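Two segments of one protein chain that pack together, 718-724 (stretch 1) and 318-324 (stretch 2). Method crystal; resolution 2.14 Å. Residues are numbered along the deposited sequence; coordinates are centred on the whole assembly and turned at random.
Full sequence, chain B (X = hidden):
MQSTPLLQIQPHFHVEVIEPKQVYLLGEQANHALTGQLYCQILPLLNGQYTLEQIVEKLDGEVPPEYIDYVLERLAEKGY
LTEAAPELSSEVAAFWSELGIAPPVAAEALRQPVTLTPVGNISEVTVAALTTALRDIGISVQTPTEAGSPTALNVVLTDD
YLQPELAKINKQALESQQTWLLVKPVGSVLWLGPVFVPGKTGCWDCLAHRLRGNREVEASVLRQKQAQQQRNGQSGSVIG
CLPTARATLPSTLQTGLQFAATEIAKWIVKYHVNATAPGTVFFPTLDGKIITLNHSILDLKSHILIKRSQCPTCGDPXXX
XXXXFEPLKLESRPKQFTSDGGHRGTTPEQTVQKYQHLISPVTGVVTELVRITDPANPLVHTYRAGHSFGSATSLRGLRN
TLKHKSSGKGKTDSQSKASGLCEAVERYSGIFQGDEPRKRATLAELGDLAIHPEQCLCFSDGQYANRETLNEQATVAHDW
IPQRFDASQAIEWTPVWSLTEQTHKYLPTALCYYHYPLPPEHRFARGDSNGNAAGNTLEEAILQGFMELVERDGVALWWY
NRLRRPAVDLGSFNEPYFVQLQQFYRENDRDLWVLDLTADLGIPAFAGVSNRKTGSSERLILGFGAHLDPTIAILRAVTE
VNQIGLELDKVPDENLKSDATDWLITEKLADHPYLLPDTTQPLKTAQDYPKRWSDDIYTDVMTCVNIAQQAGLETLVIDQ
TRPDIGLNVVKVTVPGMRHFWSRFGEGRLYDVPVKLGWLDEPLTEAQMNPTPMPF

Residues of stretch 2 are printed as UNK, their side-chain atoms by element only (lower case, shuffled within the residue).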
ATOM      1  N   ILE B 718     -31.548  -7.064 -11.398  1.00 47.83           N
ATOM      2  CA  ILE B 718     -31.188  -8.320 -10.757  1.00 52.20           C
ATOM      3  C   ILE B 718     -29.982  -8.103  -9.844  1.00 44.61           C
ATOM      4  O   ILE B 718     -28.898  -7.723 -10.284  1.00 42.53           O
ATOM      5  CB  ILE B 718     -30.926  -9.453 -11.784  1.00 67.21           C
ATOM      6  CG1 ILE B 718     -30.424 -10.722 -11.082  1.00 67.46           C
ATOM      7  CG2 ILE B 718     -29.973  -9.013 -12.875  1.00 62.29           C
ATOM      8  CD1 ILE B 718     -31.419 -11.322 -10.094  1.00 60.45           C
ATOM      9  N   ASP B 719     -30.192  -8.328  -8.557  1.00 49.74           N
ATOM     10  CA  ASP B 719     -29.135  -8.182  -7.583  1.00 50.44           C
ATOM     11  C   ASP B 719     -28.196  -9.385  -7.650  1.00 58.90           C
ATOM     12  O   ASP B 719     -28.580 -10.500  -7.318  1.00 64.72           O
ATOM     13  CB  ASP B 719     -29.721  -8.017  -6.175  1.00 49.29           C
ATOM     14  CG  ASP B 719     -28.642  -7.784  -5.115  1.00 56.82           C
ATOM     15  OD1 ASP B 719     -27.520  -7.355  -5.481  1.00 55.02           O
ATOM     16  OD2 ASP B 719     -28.912  -8.035  -3.918  1.00 59.78           O
ATOM     17  N   GLN B 720     -26.966  -9.139  -8.081  1.00 50.88           N
ATOM     18  CA  GLN B 720     -25.952 -10.177  -8.182  1.00 48.89           C
ATOM     19  C   GLN B 720     -25.005 -10.174  -6.980  1.00 52.48           C
ATOM     20  O   GLN B 720     -23.993 -10.870  -6.983  1.00 56.36           O
ATOM     21  CB  GLN B 720     -25.138  -9.980  -9.464  1.00 50.35           C
ATOM     22  CG  GLN B 720     -25.952 -10.039 -10.746  1.00 49.48           C
ATOM     23  CD  GLN B 720     -25.108  -9.779 -11.975  1.00 50.83           C
ATOM     24  OE1 GLN B 720     -24.175  -8.970 -11.945  1.00 47.85           O
ATOM     25  NE2 GLN B 720     -25.432 -10.461 -13.073  1.00 41.37           N
ATOM     26  N   THR B 721     -25.330  -9.385  -5.961  1.00 46.49           N
ATOM     27  CA  THR B 721     -24.462  -9.249  -4.789  1.00 41.32           C
ATOM     28  C   THR B 721     -24.232 -10.596  -4.111  1.00 41.08           C
ATOM     29  O   THR B 721     -25.182 -11.299  -3.744  1.00 43.19           O
ATOM     30  CB  THR B 721     -25.071  -8.277  -3.770  1.00 47.25           C
ATOM     31  OG1 THR B 721     -25.289  -7.002  -4.390  1.00 41.92           O
ATOM     32  CG2 THR B 721     -24.153  -8.106  -2.566  1.00 44.19           C
ATOM     33  N   ARG B 722     -22.963 -10.952  -3.941  1.00 41.87           N
ATOM     34  CA  ARG B 722     -22.599 -12.185  -3.252  1.00 48.74           C
ATOM     35  C   ARG B 722     -22.231 -11.836  -1.812  1.00 46.98           C
ATOM     36  O   ARG B 722     -21.411 -10.950  -1.597  1.00 48.50           O
ATOM     37  CB  ARG B 722     -21.433 -12.865  -3.960  1.00 41.61           C
ATOM     38  CG  ARG B 722     -21.594 -12.967  -5.475  1.00 42.00           C
ATOM     39  CD  ARG B 722     -22.605 -14.030  -5.876  1.00 47.96           C
ATOM     40  NE  ARG B 722     -22.919 -13.982  -7.307  1.00 47.30           N
ATOM     41  CZ  ARG B 722     -23.538 -14.952  -7.975  1.00 50.05           C
ATOM     42  NH1 ARG B 722     -23.916 -16.072  -7.361  1.00 46.65           N
ATOM     43  NH2 ARG B 722     -23.779 -14.811  -9.267  1.00 47.26           N
ATOM     44  N   PRO B 723     -22.845 -12.515  -0.817  1.00 49.34           N
ATOM     45  CA  PRO B 723     -22.606 -12.131   0.584  1.00 55.41           C
ATOM     46  C   PRO B 723     -21.151 -12.242   1.025  1.00 49.05           C
ATOM     47  O   PRO B 723     -20.728 -11.496   1.899  1.00 53.12           O
ATOM     48  CB  PRO B 723     -23.461 -13.126   1.379  1.00 58.23           C
ATOM     49  CG  PRO B 723     -24.466 -13.632   0.418  1.00 61.46           C
ATOM     50  CD  PRO B 723     -23.797 -13.631  -0.917  1.00 50.13           C
ATOM     51  N   ASP B 724     -20.409 -13.178   0.445  1.00 51.53           N
ATOM     52  CA  ASP B 724     -18.991 -13.346   0.754  1.00 50.33           C
ATOM     53  C   ASP B 724     -18.127 -12.255   0.102  1.00 50.21           C
ATOM     54  O   ASP B 724     -16.941 -12.125   0.414  1.00 46.18           O
ATOM     55  CB  ASP B 724     -18.510 -14.737   0.304  1.00 55.19           C
ATOM     56  CG  ASP B 724     -18.714 -14.979  -1.186  1.00 44.47           C
ATOM     57  OD1 ASP B 724     -19.692 -14.444  -1.746  1.00 42.48           O
ATOM     58  OD2 ASP B 724     -17.903 -15.710  -1.786  1.00 48.99           O
ATOM     59  N   UNK B 318     -28.839 -21.778  -0.157  1.00 60.44           N
ATOM     60  CA  UNK B 318     -30.114 -21.342  -0.709  1.00 67.41           C
ATOM     61  C   UNK B 318     -30.465 -19.902  -0.346  1.00 59.80           C
ATOM     62  O   UNK B 318     -31.630 -19.513  -0.402  1.00 59.61           O
ATOM     63  c   UNK B 318     -31.210 -22.302  -0.246  1.00 76.22           C
ATOM     64  c   UNK B 318     -31.166 -23.612  -1.013  1.00 83.10           C
ATOM     65  c   UNK B 318     -31.253 -24.814  -0.095  1.00 86.48           C
ATOM     66  n   UNK B 318     -31.736 -27.246  -0.160  1.00105.23           N
ATOM     67  c   UNK B 318     -31.078 -26.111  -0.870  1.00 95.14           C
ATOM     68  N   UNK B 319     -29.447 -19.112  -0.005  1.00 53.32           N
ATOM     69  CA  UNK B 319     -29.648 -17.705   0.328  1.00 50.03           C
ATOM     70  C   UNK B 319     -30.117 -16.911  -0.881  1.00 50.39           C
ATOM     71  O   UNK B 319     -31.179 -16.278  -0.848  1.00 59.77           O
ATOM     72  c   UNK B 319     -26.970 -16.926   3.072  1.00 62.33           C
ATOM     73  c   UNK B 319     -28.199 -17.501   2.375  1.00 61.01           C
ATOM     74  c   UNK B 319     -28.405 -15.540   0.800  1.00 58.46           C
ATOM     75  c   UNK B 319     -28.365 -17.072   0.907  1.00 58.06           C
ATOM     76  N   UNK B 320     -29.325 -16.959  -1.950  1.00 47.85           N
ATOM     77  CA  UNK B 320     -29.612 -16.194  -3.160  1.00 55.40           C
ATOM     78  C   UNK B 320     -30.916 -16.623  -3.827  1.00 54.87           C
ATOM     79  O   UNK B 320     -31.612 -15.806  -4.425  1.00 59.40           O
ATOM     80  c   UNK B 320     -28.452 -16.323  -4.137  1.00 54.74           C
ATOM     81  c   UNK B 320     -25.947 -16.367  -4.120  1.00 61.31           C
ATOM     82  c   UNK B 320     -27.180 -15.639  -3.625  1.00 61.27           C
ATOM     83  c   UNK B 320     -27.147 -14.188  -4.057  1.00 66.73           C
ATOM     84  N   UNK B 321     -31.232 -17.908  -3.733  1.00 55.41           N
ATOM     85  CA  UNK B 321     -32.517 -18.423  -4.205  1.00 60.17           C
ATOM     86  C   UNK B 321     -33.640 -17.704  -3.469  1.00 66.05           C
ATOM     87  O   UNK B 321     -34.578 -17.210  -4.090  1.00 61.11           O
ATOM     88  n   UNK B 321     -35.626 -20.547  -6.057  1.00 76.61           N
ATOM     89  c   UNK B 321     -34.336 -20.533  -5.754  1.00 70.93           C
ATOM     90  o   UNK B 321     -33.454 -20.517  -6.613  1.00 67.67           O
ATOM     91  c   UNK B 321     -33.990 -20.549  -4.276  1.00 64.04           C
ATOM     92  c   UNK B 321     -32.619 -19.938  -3.978  1.00 59.02           C
ATOM     93  N   UNK B 322     -33.524 -17.641  -2.144  1.00 60.88           N
ATOM     94  CA  UNK B 322     -34.539 -17.008  -1.310  1.00 65.50           C
ATOM     95  C   UNK B 322     -34.594 -15.504  -1.548  1.00 52.28           C
ATOM     96  O   UNK B 322     -35.668 -14.923  -1.689  1.00 72.55           O
ATOM     97  c   UNK B 322     -37.193 -16.250   2.040  1.00 79.35           C
ATOM     98  c   UNK B 322     -34.268 -17.303   0.167  1.00 71.01           C
ATOM     99  n   UNK B 322     -36.291 -15.492   2.637  1.00 72.36           N
ATOM    100  n   UNK B 322     -36.584 -16.966   1.111  1.00 78.94           N
ATOM    101  c   UNK B 322     -35.060 -15.729   2.068  1.00 75.65           C
ATOM    102  c   UNK B 322     -35.240 -16.659   1.102  1.00 74.34           C
ATOM    103  N   UNK B 323     -33.429 -14.877  -1.610  1.00 57.35           N
ATOM    104  CA  UNK B 323     -33.343 -13.421  -1.758  1.00 60.53           C
ATOM    105  C   UNK B 323     -33.874 -12.920  -3.104  1.00 61.23           C
ATOM    106  O   UNK B 323     -34.414 -11.819  -3.196  1.00 63.43           O
ATOM    107  c   UNK B 323     -31.900 -12.970  -1.590  1.00 64.58           C
ATOM    108  c   UNK B 323     -30.245 -11.098  -1.594  1.00 54.79           C
ATOM    109  n   UNK B 323     -29.671 -11.144  -2.935  1.00 54.55           N
ATOM    110  n   UNK B 323     -27.486 -11.066  -2.207  1.00 67.52           N
ATOM    111  c   UNK B 323     -28.370 -11.122  -3.194  1.00 62.04           C
ATOM    112  n   UNK B 323     -27.948 -11.167  -4.447  1.00 63.55           N
ATOM    113  c   UNK B 323     -31.718 -11.460  -1.600  1.00 63.54           C
ATOM    114  N   UNK B 324     -33.713 -13.723  -4.147  1.00 61.44           N
ATOM    115  CA  UNK B 324     -34.175 -13.344  -5.479  1.00 61.66           C
ATOM    116  C   UNK B 324     -35.671 -13.094  -5.561  1.00 56.85           C
ATOM    117  O   UNK B 324     -36.125 -12.189  -6.263  1.00 55.67           O
TER

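Position 318 lies immediately before the helix, at its N-cap. Its side chain is an unbranched row of four carbons ending in one nitrogen, and it is out of reach of stretch 1. A linear aliphatic chain with a terminal amine is lysine; Lys318 is exposed and touches a crystal neighbour instead.

Position 319 opens the helix with four side-chain carbons and no heteroatom. The fork is at the first carbon, and one arm is two carbons long. The CA-to-CB bond points toward stretch 1, and the end of the one-carbon arm lies 4.4 Å from CG of Pro723, a loose apolar contact with the proline ring. The fork at the first carbon makes the residue isoleucine, and the atom facing Pro723 is CG2 of Ile319.

Position 320 also carries four carbons, but the fork comes at the second, so the branch is one bond further from the backbone. One branch carbon lies 3.5 Å from O of Thr721 and the other 3.8 Å from NH1 of Arg722. This is leucine, and these atoms are CD2 and CD1 of Leu320, respectively. The side chain is buried, with chi1 in the m well and chi2 at 148°, between wells.

Position 321 has three carbons, the third bearing one oxygen and one nitrogen. That terminal amide identifies glutamine. Gln321 is out of reach of stretch 1, and its amide is hydrogen-bonded elsewhere in the structure.

At position 322, one carbon leads to a five-membered ring of three carbons and two nitrogens, the imidazole of histidine. His322 is exposed and, like Lys318, touches a crystal neighbour without approaching stretch 1.

Position 323 has three carbons, a nitrogen, and then a carbon carrying two further nitrogens. The terminal nitrogens approach the carbonyl oxygens of Asp719 and Thr721, and the planar end group establishes arginine. From Arg323, NH1 donates to O of Thr721 at 2.8 Å and NH2 donates to the same O of Thr721 at 2.9 Å; a weak hydrogen bond joins NH2 of Arg323 to O of Asp719 at 3.0 Å.

Position 324 has no side-chain atoms and is therefore glycine. N of Gly324 donates a hydrogen bond to O of Leu320 at 3.0 Å, and a CB placed on Gly324 would be crowded by that same O, at 3.3 Å.

The contact centres on Arg323, whose extended first two torsions (both t) carry its guanidinium to the loop. Thr721 O lies near the guanidinium plane, where both terminal nitrogens can donate to it. Asp719 OD2 instead sits over one face, 3.3 Å from Arg323 NH2; this salt bridge rests on charge, since no N-H points at the oxygen. The other carboxylate oxygen secures the turn within stretch 1: OD1 of Asp719 accepts from N of Thr721 at 3.0 Å and from OG1 of Thr721 at 2.5 Å. Leu320 and Ile319 add apolar surface beside it; the two stretches together bury 300 Å², both sides summed.

Stretch 2, residues 318-324: KILQHRG
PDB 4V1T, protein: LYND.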